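Local coordinates for protein putative acetyltransferase Sthe_0691 (Sphaerobacter thermophilus, PDB 3SHP) that is a putative acetyltransferase that probably transfers an acetyl group from acetyl-coenzyme A to an acceptor not yet identified, at residues 40-44 against 145-149; 123-129 against 159-165. Numbering follows the deposited sequence.

Contact 1: 40-44 against 145-149; sequences ARAEA and AVRMR
Two extended pieces cross steeply and meet through side chains, their nearest residues running in opposite senses: E43 CA lies 6.4 Å from V146 CA, and A44 CA 6.3 Å from A145 CA. The chain turns at R41 (phi/psi -47/-38) and is extended from A42 onward. A145 (-116/-35) and V146 form a classic beta bulge, both facing I163. V146, chi1 t, sets CG1 3.9 Å from A42 CB and CG2 3.8 Å from E43 C and A44 N. Selenomethionine M148 (m, t, p) brings SE to 3.9 Å from both A42 CB and R41 CD; the small A42 leaves room for branched V146 and long M148. R41, with chi1 between wells at -116° and chi2 t, carries NE on to a salt bridge with E125 OE2. The CA-to-CB bond of E43 points away; with chi1 p, its OE2 salt-bridges R149 NE of the second subunit. Around this packing, 145-148 hydrogen-bonds to strand 157-167, A40 rests on strands 84-91 and 121-127, and E43 and R147 join an antiparallel ladder with the second subunit.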
# COMPACT_ATOMS: atom_id res chain seq x y z
N ALA A 40 -13.08 -7.86 -21.88
CA ALA A 40 -13.55 -6.54 -22.33
C ALA A 40 -14.55 -6.01 -21.31
O ALA A 40 -15.66 -6.54 -21.16
CB ALA A 40 -14.15 -6.59 -23.74
N ARG A 41 -14.10 -4.94 -20.64
CA ARG A 41 -14.74 -4.20 -19.56
C ARG A 41 -16.21 -3.76 -19.68
O ARG A 41 -16.91 -3.65 -18.68
CB ARG A 41 -13.98 -2.89 -19.48
CG ARG A 41 -13.29 -2.67 -18.28
CD ARG A 41 -12.40 -1.48 -18.50
NE ARG A 41 -11.18 -1.93 -19.15
CZ ARG A 41 -9.96 -1.45 -18.92
NH1 ARG A 41 -8.93 -1.97 -19.60
NH2 ARG A 41 -9.76 -0.49 -18.01
N ALA A 42 -16.60 -3.36 -20.89
CA ALA A 42 -17.94 -2.88 -21.16
C ALA A 42 -18.35 -3.40 -22.51
O ALA A 42 -17.50 -3.80 -23.32
CB ALA A 42 -17.96 -1.38 -21.16
N GLU A 43 -19.65 -3.37 -22.79
CA GLU A 43 -20.18 -3.90 -24.04
C GLU A 43 -21.61 -3.36 -24.17
O GLU A 43 -22.24 -3.03 -23.17
CB GLU A 43 -20.17 -5.44 -24.00
CG GLU A 43 -20.98 -6.00 -22.83
CD GLU A 43 -20.72 -7.46 -22.52
OE1 GLU A 43 -21.73 -8.20 -22.43
OE2 GLU A 43 -19.54 -7.86 -22.30
N ALA A 44 -22.11 -3.25 -25.40
CA ALA A 44 -23.54 -2.93 -25.56
C ALA A 44 -24.38 -3.89 -24.73
O ALA A 44 -24.04 -5.08 -24.62
CB ALA A 44 -23.97 -3.03 -27.02
N ALA A 145 -18.89 1.09 -30.04
CA ALA A 145 -20.18 0.81 -29.41
C ALA A 145 -20.31 1.52 -28.06
O ALA A 145 -21.41 1.96 -27.67
CB ALA A 145 -20.34 -0.69 -29.22
N VAL A 146 -19.19 1.63 -27.34
CA VAL A 146 -19.18 2.15 -25.99
C VAL A 146 -18.04 3.12 -25.85
O VAL A 146 -16.95 2.90 -26.39
CB VAL A 146 -19.01 1.00 -24.93
CG1 VAL A 146 -18.94 1.55 -23.48
CG2 VAL A 146 -20.15 -0.01 -25.05
N ARG A 147 -18.29 4.22 -25.14
CA ARG A 147 -17.25 5.16 -24.77
C ARG A 147 -17.11 5.15 -23.25
O ARG A 147 -18.12 5.28 -22.52
CB ARG A 147 -17.63 6.57 -25.22
CG ARG A 147 -16.55 7.59 -24.91
CD ARG A 147 -16.99 9.03 -25.23
NE ARG A 147 -17.44 9.24 -26.61
CZ ARG A 147 -16.63 9.49 -27.65
NH1 ARG A 147 -15.30 9.55 -27.49
NH2 ARG A 147 -17.16 9.70 -28.86
N MSE A 148 -15.88 4.98 -22.77
CA MSE A 148 -15.59 5.09 -21.35
C MSE A 148 -14.69 6.31 -21.18
O MSE A 148 -13.48 6.25 -21.47
CB MSE A 148 -14.90 3.82 -20.87
CG MSE A 148 -15.77 2.55 -21.04
SE MSE A 148 -14.97 0.98 -20.20
CE MSE A 148 -14.89 1.62 -18.34
N ARG A 149 -15.27 7.42 -20.76
CA ARG A 149 -14.55 8.71 -20.77
C ARG A 149 -13.39 8.75 -19.81
O ARG A 149 -13.54 8.48 -18.62
CB ARG A 149 -15.47 9.93 -20.60
CG ARG A 149 -16.36 10.16 -21.82
CD ARG A 149 -17.28 11.39 -21.69
NE ARG A 149 -18.33 11.21 -20.68
CZ ARG A 149 -18.35 11.83 -19.50
NH1 ARG A 149 -17.40 12.69 -19.19
NH2 ARG A 149 -19.33 11.59 -18.63

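Contact 2: 123-129 against 159-165; sequences TVEIAAD and VDLLIYQ
I126, V124, L162 and Y164 share one face of this antiparallel strand pair. I126 (m, t) brings CD1 to 4.0 Å from Y164 CD1, while L162 (m, t) turns CD1 to 3.9 Å from A128 CB. I126 and Y164 pack against helix 131-139, where Y164 OH reaches E138; V124 lies against L87 and F89 of strand 84-91, and L162 meets F45 of the second subunit. On the other face, I163 (m, m) places CG2 3.4 Å from T123 CG2 and CD1 3.9 Å from E125 CG, and L161 (t, p) sets CD2 3.8 Å from E125 CD; here R88 and R41 compensate the charge of E125's buried carboxylate. The axes of 123-127 and 159-165 approach to 4.6 Å, their N-to-C directions at 154°, close to antiparallel. V124-Y164 and I126-L162 are hydrogen-bonded pairs: V124 N to Y164 O 2.8 Å, Y164 N to V124 O 2.9 Å, I126 N to L162 O 2.9 Å, L162 N to I126 O 2.8 Å. T123-Q165, E125-I163 and A127-L161 are non-hydrogen-bonded pairs. A128 N still donates to D160 O at 2.8 Å as the first strand ends. At the polar margins Q165 NE2 donates to T123 OG1 (2.7 Å), D160 meets R147, and D129 meets R154. A strand parallel to 84-91, followed by a helix and paired with a late antiparallel strand, is consistent with the C-terminal half of a GNAT acetyltransferase fold.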
# COMPACT_ATOMS: atom_id res chain seq x y z
N THR A 123 -15.98 -8.40 -29.23
CA THR A 123 -15.91 -7.21 -28.40
C THR A 123 -14.43 -6.96 -28.10
O THR A 123 -13.73 -7.85 -27.57
CB THR A 123 -16.74 -7.41 -27.08
OG1 THR A 123 -18.11 -7.69 -27.41
CG2 THR A 123 -16.72 -6.17 -26.19
N VAL A 124 -13.95 -5.78 -28.48
CA VAL A 124 -12.53 -5.42 -28.38
C VAL A 124 -12.34 -4.06 -27.68
O VAL A 124 -12.98 -3.06 -28.04
CB VAL A 124 -11.87 -5.33 -29.78
CG1 VAL A 124 -10.36 -5.21 -29.67
CG2 VAL A 124 -12.25 -6.56 -30.65
N GLU A 125 -11.43 -4.03 -26.71
CA GLU A 125 -11.04 -2.78 -26.03
C GLU A 125 -9.98 -2.08 -26.86
O GLU A 125 -8.96 -2.72 -27.24
CB GLU A 125 -10.45 -3.08 -24.65
CG GLU A 125 -11.42 -3.65 -23.65
CD GLU A 125 -10.85 -3.63 -22.20
OE1 GLU A 125 -9.63 -3.39 -22.02
OE2 GLU A 125 -11.64 -3.87 -21.24
N ILE A 126 -10.20 -0.79 -27.16
CA ILE A 126 -9.22 0.03 -27.87
C ILE A 126 -9.24 1.47 -27.34
O ILE A 126 -10.29 2.10 -27.32
CB ILE A 126 -9.47 0.08 -29.40
CG1 ILE A 126 -9.67 -1.33 -29.99
CG2 ILE A 126 -8.30 0.79 -30.11
CD1 ILE A 126 -10.15 -1.33 -31.44
N ALA A 127 -8.08 1.98 -26.94
CA ALA A 127 -8.04 3.32 -26.37
C ALA A 127 -8.23 4.33 -27.50
O ALA A 127 -7.78 4.09 -28.61
CB ALA A 127 -6.71 3.57 -25.64
N ALA A 128 -8.85 5.46 -27.19
CA ALA A 128 -9.19 6.42 -28.22
C ALA A 128 -7.98 7.01 -28.93
O ALA A 128 -8.13 7.52 -30.00
CB ALA A 128 -10.12 7.53 -27.68
N ASP A 129 -6.77 6.93 -28.35
CA ASP A 129 -5.59 7.49 -29.02
C ASP A 129 -4.81 6.41 -29.79
O ASP A 129 -3.71 6.66 -30.29
CB ASP A 129 -4.64 8.18 -28.01
CG ASP A 129 -4.26 7.26 -26.87
OD1 ASP A 129 -4.76 6.12 -26.86
OD2 ASP A 129 -3.49 7.67 -25.97
N VAL A 159 -7.26 9.46 -21.64
CA VAL A 159 -8.02 9.27 -22.87
C VAL A 159 -9.12 8.23 -22.67
O VAL A 159 -9.07 7.42 -21.74
CB VAL A 159 -7.13 8.87 -24.06
CG1 VAL A 159 -5.97 9.89 -24.25
CG2 VAL A 159 -6.63 7.46 -23.90
N ASP A 160 -10.12 8.27 -23.55
CA ASP A 160 -11.24 7.37 -23.43
C ASP A 160 -10.82 5.96 -23.76
O ASP A 160 -9.97 5.74 -24.62
CB ASP A 160 -12.38 7.76 -24.39
CG ASP A 160 -12.88 9.17 -24.19
OD1 ASP A 160 -12.54 9.83 -23.19
OD2 ASP A 160 -13.62 9.63 -25.07
N LEU A 161 -11.43 5.00 -23.09
CA LEU A 161 -11.40 3.64 -23.60
C LEU A 161 -12.64 3.44 -24.46
O LEU A 161 -13.76 3.76 -24.03
CB LEU A 161 -11.43 2.63 -22.46
CG LEU A 161 -11.30 1.17 -22.94
CD1 LEU A 161 -9.97 0.99 -23.71
CD2 LEU A 161 -11.46 0.14 -21.78
N LEU A 162 -12.45 2.92 -25.66
CA LEU A 162 -13.54 2.64 -26.57
C LEU A 162 -13.73 1.16 -26.64
O LEU A 162 -12.76 0.42 -26.56
CB LEU A 162 -13.24 3.20 -27.96
CG LEU A 162 -12.94 4.70 -28.05
CD1 LEU A 162 -12.69 5.16 -29.50
CD2 LEU A 162 -14.08 5.46 -27.43
N ILE A 163 -14.98 0.72 -26.79
CA ILE A 163 -15.28 -0.70 -27.01
C ILE A 163 -15.86 -0.86 -28.40
O ILE A 163 -16.93 -0.30 -28.71
CB ILE A 163 -16.31 -1.24 -26.01
CG1 ILE A 163 -15.94 -0.87 -24.57
CG2 ILE A 163 -16.51 -2.75 -26.21
CD1 ILE A 163 -14.68 -1.59 -24.04
N TYR A 164 -15.15 -1.60 -29.23
CA TYR A 164 -15.57 -1.86 -30.60
C TYR A 164 -16.21 -3.23 -30.64
O TYR A 164 -15.74 -4.15 -29.97
CB TYR A 164 -14.36 -1.81 -31.56
CG TYR A 164 -14.10 -0.43 -32.11
CD1 TYR A 164 -13.67 0.60 -31.28
CD2 TYR A 164 -14.29 -0.16 -33.46
CE1 TYR A 164 -13.45 1.87 -31.77
CE2 TYR A 164 -14.06 1.13 -33.98
CZ TYR A 164 -13.63 2.12 -33.12
OH TYR A 164 -13.39 3.40 -33.58
N GLN A 165 -17.27 -3.35 -31.44
CA GLN A 165 -18.04 -4.59 -31.54
C GLN A 165 -18.48 -4.89 -32.96
O GLN A 165 -18.69 -3.98 -33.77
CB GLN A 165 -19.28 -4.53 -30.63
CG GLN A 165 -18.92 -4.58 -29.14
CD GLN A 165 -20.14 -4.83 -28.25
OE1 GLN A 165 -21.00 -3.95 -28.08
NE2 GLN A 165 -20.22 -6.02 -27.67

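How the contacts relate
The two contacts have centres about 7 Å apart and share one sheet, in which strand 157-167 lies between 121-127 and 143-151. Their segments alternate along the chain. A145 N to I163 O and M148 N to L161 O, both 2.8 Å and probably hydrogen bonds, join the second segments, and A42 O packs 3.2 Å from I163 CG2. I163 thus serves both: it packs beside 121-127 in contact 2 and against V146 of contact 1. The meso-tartaric acid pocket, with F35, R58 and W59, uses no residue of either contact; strands 72-80 and 84-91 separate R58's strand from 121-127.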